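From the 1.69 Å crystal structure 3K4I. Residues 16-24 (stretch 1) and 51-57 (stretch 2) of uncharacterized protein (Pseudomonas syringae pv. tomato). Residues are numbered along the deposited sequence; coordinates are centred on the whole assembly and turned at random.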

# COMPACT_ATOMS: atom_id res chain seq x y z
N VAL C 16 -2.95 31.18 -8.27
CA VAL C 16 -3.47 30.36 -7.16
C VAL C 16 -3.02 28.92 -7.34
O VAL C 16 -2.59 28.28 -6.39
CB VAL C 16 -5.02 30.48 -7.09
CG1 VAL C 16 -5.64 29.45 -6.13
CG2 VAL C 16 -5.44 31.90 -6.67
N LEU C 17 -3.07 28.43 -8.58
CA LEU C 17 -2.56 27.09 -8.90
C LEU C 17 -1.05 27.00 -8.67
O LEU C 17 -0.56 26.01 -8.12
CB LEU C 17 -2.93 26.69 -10.34
CG LEU C 17 -4.44 26.58 -10.61
CD1 LEU C 17 -4.80 26.87 -12.08
CD2 LEU C 17 -5.00 25.23 -10.19
N ASP C 18 -0.32 28.06 -9.05
CA ASP C 18 1.13 28.04 -8.89
C ASP C 18 1.53 27.94 -7.42
O ASP C 18 2.41 27.16 -7.06
CB ASP C 18 1.80 29.22 -9.60
CG ASP C 18 1.60 29.17 -11.12
OD1 ASP C 18 1.52 28.04 -11.66
OD2 ASP C 18 1.50 30.23 -11.76
N GLU C 19 0.83 28.70 -6.57
CA GLU C 19 1.04 28.67 -5.13
C GLU C 19 0.92 27.27 -4.53
O GLU C 19 1.66 26.94 -3.61
CB GLU C 19 0.05 29.56 -4.41
CG GLU C 19 0.23 31.03 -4.69
CD GLU C 19 -0.59 31.87 -3.74
OE1 GLU C 19 -0.09 32.16 -2.64
OE2 GLU C 19 -1.74 32.23 -4.10
N CYS C 20 -0.00 26.46 -5.06
CA CYS C 20 -0.23 25.08 -4.59
C CYS C 20 0.92 24.10 -4.85
O CYS C 20 0.94 22.99 -4.31
CB CYS C 20 -1.51 24.54 -5.22
SG CYS C 20 -3.00 25.08 -4.38
N GLU C 21 1.88 24.52 -5.66
CA GLU C 21 3.16 23.82 -5.83
C GLU C 21 3.89 23.63 -4.51
O GLU C 21 4.66 22.68 -4.37
CB GLU C 21 4.09 24.60 -6.76
CG GLU C 21 3.90 24.34 -8.25
CD GLU C 21 4.85 25.18 -9.12
OE1 GLU C 21 5.99 25.48 -8.68
OE2 GLU C 21 4.43 25.54 -10.25
N HIS C 22 3.69 24.54 -3.58
CA HIS C 22 4.39 24.53 -2.29
C HIS C 22 3.44 24.30 -1.12
O HIS C 22 3.80 24.60 0.04
CB HIS C 22 5.16 25.84 -2.08
CG HIS C 22 6.01 26.23 -3.25
ND1 HIS C 22 7.31 25.77 -3.40
CD2 HIS C 22 5.76 27.02 -4.31
CE1 HIS C 22 7.82 26.28 -4.51
NE2 HIS C 22 6.90 27.04 -5.08
N LEU C 23 2.25 23.77 -1.40
CA LEU C 23 1.29 23.47 -0.35
C LEU C 23 1.01 21.98 -0.29
O LEU C 23 0.82 21.33 -1.31
CB LEU C 23 -0.03 24.25 -0.54
CG LEU C 23 0.04 25.78 -0.44
CD1 LEU C 23 -1.31 26.44 -0.75
CD2 LEU C 23 0.59 26.28 0.93
N ASP C 24 0.98 21.46 0.94
CA ASP C 24 0.69 20.06 1.22
C ASP C 24 -0.82 19.88 1.37
O ASP C 24 -1.54 20.83 1.74
CB ASP C 24 1.29 19.69 2.58
CG ASP C 24 2.82 19.72 2.60
OD1 ASP C 24 3.38 19.83 3.70
OD2 ASP C 24 3.46 19.60 1.54
N THR C 51 5.07 11.25 -5.97
CA THR C 51 4.31 12.09 -6.90
C THR C 51 3.30 12.99 -6.18
O THR C 51 2.93 12.76 -5.01
CB THR C 51 3.58 11.26 -7.97
OG1 THR C 51 2.71 10.28 -7.33
CG2 THR C 51 4.61 10.58 -8.90
N ARG C 52 2.87 14.02 -6.89
CA ARG C 52 1.83 14.93 -6.43
C ARG C 52 1.23 15.62 -7.64
O ARG C 52 1.81 15.61 -8.71
CB ARG C 52 2.40 15.95 -5.41
CG ARG C 52 3.46 16.89 -5.98
CD ARG C 52 4.07 17.77 -4.88
NE ARG C 52 3.09 18.60 -4.17
CZ ARG C 52 2.50 19.69 -4.66
NH1 ARG C 52 2.79 20.11 -5.88
NH2 ARG C 52 1.63 20.37 -3.93
N CYS C 53 0.05 16.17 -7.48
CA CYS C 53 -0.53 16.99 -8.56
C CYS C 53 -1.43 18.04 -8.02
O CYS C 53 -2.08 17.87 -6.96
CB CYS C 53 -1.28 16.15 -9.63
SG CYS C 53 -2.61 15.13 -8.94
N VAL C 54 -1.52 19.11 -8.81
CA VAL C 54 -2.44 20.21 -8.62
C VAL C 54 -3.12 20.48 -9.94
O VAL C 54 -2.46 20.62 -10.98
CB VAL C 54 -1.68 21.49 -8.18
CG1 VAL C 54 -2.68 22.60 -7.92
CG2 VAL C 54 -0.87 21.19 -6.93
N GLY C 55 -4.44 20.57 -9.93
CA GLY C 55 -5.12 20.96 -11.19
C GLY C 55 -6.63 21.02 -11.01
O GLY C 55 -7.14 20.89 -9.89
N ILE C 56 -7.32 21.24 -12.12
CA ILE C 56 -8.75 21.48 -12.11
C ILE C 56 -9.47 20.19 -12.37
O ILE C 56 -9.16 19.51 -13.34
CB ILE C 56 -9.08 22.50 -13.24
CG1 ILE C 56 -8.25 23.77 -13.05
CG2 ILE C 56 -10.57 22.76 -13.30
CD1 ILE C 56 -8.44 24.51 -11.67
N ALA C 57 -10.46 19.86 -11.54
CA ALA C 57 -11.18 18.61 -11.68
C ALA C 57 -11.92 18.55 -13.01
O ALA C 57 -12.66 19.47 -13.34
CB ALA C 57 -12.19 18.46 -10.53
O HOH W 1 2.50 18.00 -1.14

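The two stretches belong to one chain, and no touching pair lies closer than 29 residues apart in sequence. Stretch 1 is helical from V16 through E19 and finishes as loop by L23; stretch 2 enters through T51 and R52 and is strand from C53 to A57. Their backbones come nearest at C20 and V54, where C20 CA lies 6.7 Å from V54 CA, a spacing that leaves room for side chains between them. No backbone-to-backbone hydrogen bond joins the stretches, and the contact buries 302 Å² in all, counting both sides.

The apolar contacts centre on V54, whose CA-to-CB bond points toward stretch 1. V54 CG1 lies 3.5 Å from C20 CB and 4.2 Å from L17 CD2, so one methyl meets two residues three positions apart in sequence. L17 starts out sideways, but its m,t rotamer brings L17 CD2 close to the strand, reaching 3.8 Å from I56 CD1. I56 likewise leaves its backbone sideways and approaches with its end. G55, between V54 and I56 in sequence, has no side chain, and G55 CA sits 4.4 Å from L17 CD2. The alternation expected of a strand appears in C53, which points away, and V54, which points toward.

The polar contacts gather at R52, whose side chain, bent at chi1 (p) and chi3 (m), carries its guanidinium to the main-chain carbonyls of C20 and L23. R52 NH2 donates to C20 O at 2.7 Å with an N-H...O angle of 151°, and more weakly to L23 O at 2.9 Å and 126°. Both oxygens lie near the guanidinium plane, as suits N-H donors that lie in that plane. E21 O, 3.5 Å from R52 NH1, instead lies over one face and is not a hydrogen-bond partner.

One water extends this network: it accepts from R52 NE at 3.1 Å and donates to D24 OD2 at 3.3 Å, linking the two side chains indirectly.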